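Local coordinates for glycoside hydrolase family 16 protein (Bacteroides ovatus, PDB 7KR6), which probably hydrolyses beta-glucosidic bonds within mixed-linkage glucans, as an endo-acting beta-glucanase, at residues A[123-135]-A[231-245]. The protein carries 1 engineered substitution. Sequence-based numbering, arbitrary orientation.
Sequences GGLWPAFWMMGDN and NFYILFNLAVGGAFT. With G2F (2-deoxy-2-fluoro-alpha-D-glucopyranose), chain C.
The Trp130 indole is sandwiched between the sugar and Leu235: C6 of the fluoroglucose G2F sits over the centre of one face, and Leu235 CB packs under the opposite face, 3.7 Å from the centroid of the five-membered ring. With chi1 at 55°, CG stands between the backbone N and carbonyl carbon, and the indole crosses to the neighbouring strand, where NE1 donates to Asn237 OD1 (2.7 Å); this bond, bent to 143° at the hydrogen, helps fix the ring's rotation. Trp126 carries Phe244 as an offset stack on one face (centroid of its five-membered ring to the Phe244 centroid 4.1 Å), water 1 near the rim of the other, and Gly241 O at its edge. On the sheet's other side the Phe129 and Phe236 rings are nearly parallel but slid apart, apolar groups suited to packing on Ile116 of strand 112-117. The antiparallel strands 125-133 and 232-240 belong to the beta-jelly-roll sandwich of family 16. Ala128, with its single methyl, sets CB 3.6 Å from G2F O6, which binds water 1 (2.8 Å). One aromatic face, that of Trp130, therefore meets sugar carbons C5 and C6, while the Trp126 carbonyl and Asn237 amide hold the O6 hydroxyl through water 1.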
loop_
_atom_site.group_PDB
_atom_site.type_symbol
_atom_site.label_atom_id
_atom_site.label_comp_id
_atom_site.label_asym_id
_atom_site.label_seq_id
_atom_site.Cartn_x
_atom_site.Cartn_y
_atom_site.Cartn_z
ATOM N N GLY A 123 -1.186 -17.025 7.391
ATOM C CA GLY A 123 -2.257 -17.797 6.722
ATOM C C GLY A 123 -3.619 -17.154 6.792
ATOM O O GLY A 123 -4.625 -17.817 6.511
ATOM N N GLY A 124 -3.679 -15.855 7.098
ATOM C CA GLY A 124 -4.893 -15.085 6.815
ATOM C C GLY A 124 -5.530 -14.344 7.987
ATOM O O GLY A 124 -6.533 -13.651 7.713
ATOM N N LEU A 125 -4.986 -14.377 9.190
ATOM C CA LEU A 125 -5.595 -13.552 10.285
ATOM C C LEU A 125 -5.186 -12.090 10.094
ATOM O O LEU A 125 -4.051 -11.805 9.625
ATOM C CB LEU A 125 -5.189 -14.087 11.643
ATOM C CG LEU A 125 -5.500 -15.561 11.953
ATOM C CD1 LEU A 125 -5.146 -15.862 13.401
ATOM C CD2 LEU A 125 -6.958 -15.846 11.681
ATOM N N TRP A 126 -6.104 -11.168 10.409
ATOM C CA TRP A 126 -5.917 -9.728 10.177
ATOM C C TRP A 126 -6.455 -8.955 11.368
ATOM O O TRP A 126 -7.567 -8.363 11.316
ATOM C CB TRP A 126 -6.596 -9.384 8.854
ATOM C CG TRP A 126 -6.558 -7.955 8.441
ATOM C CD1 TRP A 126 -5.788 -6.931 8.921
ATOM C CD2 TRP A 126 -7.346 -7.405 7.378
ATOM N NE1 TRP A 126 -6.078 -5.768 8.250
ATOM C CE2 TRP A 126 -7.037 -6.035 7.309
ATOM C CE3 TRP A 126 -8.344 -7.923 6.538
ATOM C CZ2 TRP A 126 -7.660 -5.189 6.401
ATOM C CZ3 TRP A 126 -8.950 -7.088 5.631
ATOM C CH2 TRP A 126 -8.606 -5.748 5.564
ATOM N N PRO A 127 -5.680 -8.909 12.457
ATOM C CA PRO A 127 -6.029 -8.061 13.610
ATOM C C PRO A 127 -5.737 -6.598 13.322
ATOM O O PRO A 127 -4.777 -6.303 12.593
ATOM C CB PRO A 127 -5.045 -8.493 14.680
ATOM C CG PRO A 127 -3.830 -9.017 13.886
ATOM C CD PRO A 127 -4.446 -9.688 12.680
ATOM N N ALA A 128 -6.516 -5.701 13.941
ATOM C CA ALA A 128 -6.280 -4.253 13.778
ATOM C C ALA A 128 -6.768 -3.483 15.019
ATOM O O ALA A 128 -7.700 -3.934 15.750
ATOM C CB ALA A 128 -6.928 -3.756 12.512
ATOM N N PHE A 129 -6.096 -2.381 15.256
ATOM C CA PHE A 129 -6.408 -1.359 16.269
ATOM C C PHE A 129 -6.469 -0.052 15.499
ATOM O O PHE A 129 -5.428 0.332 14.914
ATOM C CB PHE A 129 -5.306 -1.383 17.330
ATOM C CG PHE A 129 -5.295 -0.236 18.312
ATOM C CD1 PHE A 129 -6.480 0.355 18.766
ATOM C CD2 PHE A 129 -4.098 0.241 18.795
ATOM C CE1 PHE A 129 -6.424 1.386 19.692
ATOM C CE2 PHE A 129 -4.035 1.258 19.736
ATOM C CZ PHE A 129 -5.216 1.831 20.175
ATOM N N TRP A 130 -7.624 0.598 15.485
ATOM C CA TRP A 130 -7.831 1.708 14.540
ATOM C C TRP A 130 -8.921 2.665 15.023
ATOM O O TRP A 130 -9.465 2.465 16.089
ATOM C CB TRP A 130 -8.106 1.105 13.168
ATOM C CG TRP A 130 -9.224 0.119 13.043
ATOM C CD1 TRP A 130 -9.306 -1.137 13.571
ATOM C CD2 TRP A 130 -10.327 0.230 12.138
ATOM N NE1 TRP A 130 -10.414 -1.777 13.100
ATOM C CE2 TRP A 130 -11.056 -0.962 12.225
ATOM C CE3 TRP A 130 -10.772 1.230 11.264
ATOM C CZ2 TRP A 130 -12.164 -1.203 11.424
ATOM C CZ3 TRP A 130 -11.875 0.985 10.495
ATOM C CH2 TRP A 130 -12.563 -0.205 10.576
ATOM N N MET A 131 -9.124 3.727 14.254
ATOM C CA MET A 131 -10.016 4.832 14.655
ATOM C C MET A 131 -10.735 5.333 13.415
ATOM O O MET A 131 -10.137 5.300 12.311
ATOM C CB MET A 131 -9.210 5.960 15.302
ATOM C CG MET A 131 -8.545 5.585 16.584
ATOM S SD MET A 131 -7.295 6.780 17.087
ATOM C CE MET A 131 -8.049 8.403 16.894
ATOM N N MET A 132 -11.975 5.797 13.576
ATOM C CA MET A 132 -12.651 6.547 12.484
ATOM C C MET A 132 -13.301 7.791 13.059
ATOM O O MET A 132 -13.553 7.841 14.261
ATOM C CB MET A 132 -13.716 5.737 11.749
ATOM C CG MET A 132 -13.145 4.648 10.823
ATOM S SD MET A 132 -14.330 3.804 9.771
ATOM C CE MET A 132 -15.040 2.616 10.887
ATOM N N GLY A 133 -13.566 8.746 12.190
ATOM C CA GLY A 133 -14.225 9.990 12.612
ATOM C C GLY A 133 -15.605 9.740 13.187
ATOM O O GLY A 133 -16.397 9.005 12.628
ATOM N N ASP A 134 -15.870 10.357 14.334
ATOM C CA ASP A 134 -17.137 10.208 15.115
ATOM C C ASP A 134 -18.175 11.172 14.528
ATOM O O ASP A 134 -18.497 12.173 15.200
ATOM C CB ASP A 134 -16.823 10.418 16.588
ATOM C CG ASP A 134 -17.972 10.085 17.529
ATOM O OD1 ASP A 134 -18.715 9.150 17.215
ATOM O OD2 ASP A 134 -18.125 10.820 18.547
ATOM N N ASN A 135 -18.602 10.923 13.306
ATOM C CA ASN A 135 -19.569 11.763 12.559
ATOM C C ASN A 135 -20.395 10.792 11.735
ATOM O O ASN A 135 -20.099 9.578 11.764
ATOM C CB ASN A 135 -18.819 12.837 11.763
ATOM C CG ASN A 135 -17.826 12.227 10.799
ATOM O OD1 ASN A 135 -18.212 11.456 9.948
ATOM N ND2 ASN A 135 -16.555 12.582 10.926
ATOM N N ASN A 231 -13.109 14.833 16.396
ATOM C CA ASN A 231 -13.194 13.624 17.221
ATOM C C ASN A 231 -13.175 12.362 16.359
ATOM O O ASN A 231 -13.922 12.253 15.345
ATOM C CB ASN A 231 -14.448 13.620 18.077
ATOM C CG ASN A 231 -14.423 14.699 19.132
ATOM O OD1 ASN A 231 -13.375 15.220 19.502
ATOM N ND2 ASN A 231 -15.619 15.063 19.588
ATOM N N PHE A 232 -12.433 11.378 16.866
ATOM C CA PHE A 232 -12.387 9.997 16.322
ATOM C C PHE A 232 -12.745 9.039 17.446
ATOM O O PHE A 232 -12.301 9.266 18.576
ATOM C CB PHE A 232 -10.992 9.703 15.767
ATOM C CG PHE A 232 -10.736 10.094 14.337
ATOM C CD1 PHE A 232 -10.825 11.418 13.922
ATOM C CD2 PHE A 232 -10.349 9.152 13.393
ATOM C CE1 PHE A 232 -10.556 11.774 12.602
ATOM C CE2 PHE A 232 -10.117 9.514 12.078
ATOM C CZ PHE A 232 -10.170 10.822 11.686
ATOM N N TYR A 233 -13.464 7.971 17.117
ATOM C CA TYR A 233 -13.710 6.830 18.023
ATOM C C TYR A 233 -12.799 5.645 17.676
ATOM O O TYR A 233 -12.042 5.692 16.688
ATOM C CB TYR A 233 -15.169 6.418 17.921
ATOM C CG TYR A 233 -15.634 5.913 16.582
ATOM C CD1 TYR A 233 -15.517 4.563 16.226
ATOM C CD2 TYR A 233 -16.199 6.745 15.644
ATOM C CE1 TYR A 233 -15.987 4.073 15.019
ATOM C CE2 TYR A 233 -16.673 6.268 14.440
ATOM C CZ TYR A 233 -16.543 4.926 14.099
ATOM O OH TYR A 233 -17.019 4.450 12.926
ATOM N N ILE A 234 -12.863 4.653 18.534
ATOM C CA ILE A 234 -11.870 3.538 18.582
ATOM C C ILE A 234 -12.523 2.270 18.095
ATOM O O ILE A 234 -13.708 2.007 18.401
ATOM C CB ILE A 234 -11.302 3.391 20.003
ATOM C CG1 ILE A 234 -10.714 4.688 20.532
ATOM C CG2 ILE A 234 -10.280 2.261 20.074
ATOM C CD1 ILE A 234 -10.630 4.783 22.051
ATOM N N LEU A 235 -11.747 1.471 17.364
ATOM C CA LEU A 235 -12.165 0.134 16.945
ATOM C C LEU A 235 -11.062 -0.874 17.213
ATOM O O LEU A 235 -9.865 -0.516 17.161
ATOM C CB LEU A 235 -12.513 0.040 15.460
ATOM C CG LEU A 235 -13.558 1.031 14.955
ATOM C CD1 LEU A 235 -12.900 2.233 14.317
ATOM C CD2 LEU A 235 -14.476 0.350 13.991
ATOM N N PHE A 236 -11.511 -2.099 17.520
ATOM C CA PHE A 236 -10.648 -3.318 17.556
ATOM C C PHE A 236 -11.359 -4.424 16.805
ATOM O O PHE A 236 -12.576 -4.607 16.956
ATOM C CB PHE A 236 -10.376 -3.823 18.975
ATOM C CG PHE A 236 -9.613 -2.895 19.889
ATOM C CD1 PHE A 236 -8.234 -2.818 19.901
ATOM C CD2 PHE A 236 -10.323 -2.121 20.796
ATOM C CE1 PHE A 236 -7.571 -1.993 20.802
ATOM C CE2 PHE A 236 -9.668 -1.245 21.641
ATOM C CZ PHE A 236 -8.293 -1.187 21.654
ATOM N N ASN A 237 -10.614 -5.221 16.043
ATOM C CA ASN A 237 -11.269 -6.364 15.345
ATOM C C ASN A 237 -10.224 -7.406 15.012
ATOM O O ASN A 237 -9.012 -7.075 14.972
ATOM C CB ASN A 237 -11.969 -5.956 14.053
ATOM C CG ASN A 237 -10.978 -5.540 12.995
ATOM O OD1 ASN A 237 -10.278 -4.516 13.147
ATOM N ND2 ASN A 237 -10.706 -6.448 12.058
ATOM N N LEU A 238 -10.703 -8.623 14.828
ATOM C CA LEU A 238 -9.870 -9.733 14.300
ATOM C C LEU A 238 -10.582 -10.215 13.042
ATOM O O LEU A 238 -11.536 -11.023 13.112
ATOM C CB LEU A 238 -9.652 -10.808 15.368
ATOM C CG LEU A 238 -8.884 -12.056 14.914
ATOM C CD1 LEU A 238 -7.483 -11.699 14.448
ATOM C CD2 LEU A 238 -8.761 -12.987 16.088
ATOM N N ALA A 239 -10.128 -9.728 11.884
ATOM C CA ALA A 239 -10.678 -10.167 10.591
ATOM C C ALA A 239 -9.975 -11.477 10.230
ATOM O O ALA A 239 -8.878 -11.740 10.772
ATOM C CB ALA A 239 -10.515 -9.117 9.521
ATOM N N VAL A 240 -10.665 -12.275 9.417
ATOM C CA VAL A 240 -10.100 -13.521 8.828
ATOM C C VAL A 240 -10.200 -13.427 7.308
ATOM O O VAL A 240 -11.336 -13.320 6.728
ATOM C CB VAL A 240 -10.843 -14.748 9.378
ATOM C CG1 VAL A 240 -10.182 -16.028 8.905
ATOM C CG2 VAL A 240 -10.959 -14.706 10.890
ATOM N N GLY A 241 -9.045 -13.494 6.625
ATOM C CA GLY A 241 -8.998 -13.206 5.192
ATOM C C GLY A 241 -9.335 -11.761 4.871
ATOM O O GLY A 241 -9.479 -10.965 5.799
ATOM N N GLY A 242 -9.547 -11.487 3.607
ATOM C CA GLY A 242 -9.688 -10.128 3.086
ATOM C C GLY A 242 -8.546 -9.791 2.144
ATOM O O GLY A 242 -7.438 -10.352 2.258
ATOM N N ALA A 243 -8.762 -8.791 1.304
ATOM C CA ALA A 243 -7.798 -8.397 0.258
ATOM C C ALA A 243 -6.426 -8.083 0.859
ATOM O O ALA A 243 -5.423 -8.448 0.258
ATOM C CB ALA A 243 -8.276 -7.223 -0.513
ATOM N N PHE A 244 -6.390 -7.428 2.020
ATOM C CA PHE A 244 -5.139 -7.073 2.714
ATOM C C PHE A 244 -4.248 -8.289 2.901
ATOM O O PHE A 244 -3.009 -8.159 2.786
ATOM C CB PHE A 244 -5.530 -6.426 4.031
ATOM C CG PHE A 244 -4.388 -6.040 4.917
ATOM C CD1 PHE A 244 -3.700 -4.856 4.696
ATOM C CD2 PHE A 244 -4.081 -6.824 5.998
ATOM C CE1 PHE A 244 -2.688 -4.463 5.568
ATOM C CE2 PHE A 244 -3.099 -6.413 6.883
ATOM C CZ PHE A 244 -2.399 -5.242 6.656
ATOM N N THR A 245 -4.853 -9.432 3.195
ATOM C CA THR A 245 -4.103 -10.671 3.533
ATOM C C THR A 245 -3.759 -11.440 2.239
ATOM O O THR A 245 -2.911 -12.346 2.314
ATOM C CB THR A 245 -4.917 -11.593 4.424
ATOM O OG1 THR A 245 -5.975 -12.194 3.661
ATOM C CG2 THR A 245 -5.501 -10.927 5.653
HETATM C C1 G2F C . -8.606 0.724 7.530
HETATM C C2 G2F C . -9.405 0.246 6.367
HETATM C C3 G2F C . -10.595 -0.580 6.808
HETATM C C4 G2F C . -10.076 -1.752 7.602
HETATM C C5 G2F C . -9.317 -1.158 8.829
HETATM C C6 G2F C . -8.775 -2.143 9.840
HETATM O O3 G2F C . -11.356 -0.990 5.677
HETATM O O4 G2F C . -11.227 -2.587 7.980
HETATM O O5 G2F C . -8.212 -0.322 8.431
HETATM O O6 G2F C . -7.991 -3.186 9.149
HETATM F F2 G2F C . -9.739 1.369 5.551
HETATM O O HOH W 1 -8.642 -5.741 10.036
HETATM O O HOH W 2 -17.424 6.680 11.337
HETATM O O HOH W 3 -18.016 13.617 18.282
HETATM O O HOH W 4 -15.863 13.868 14.035
#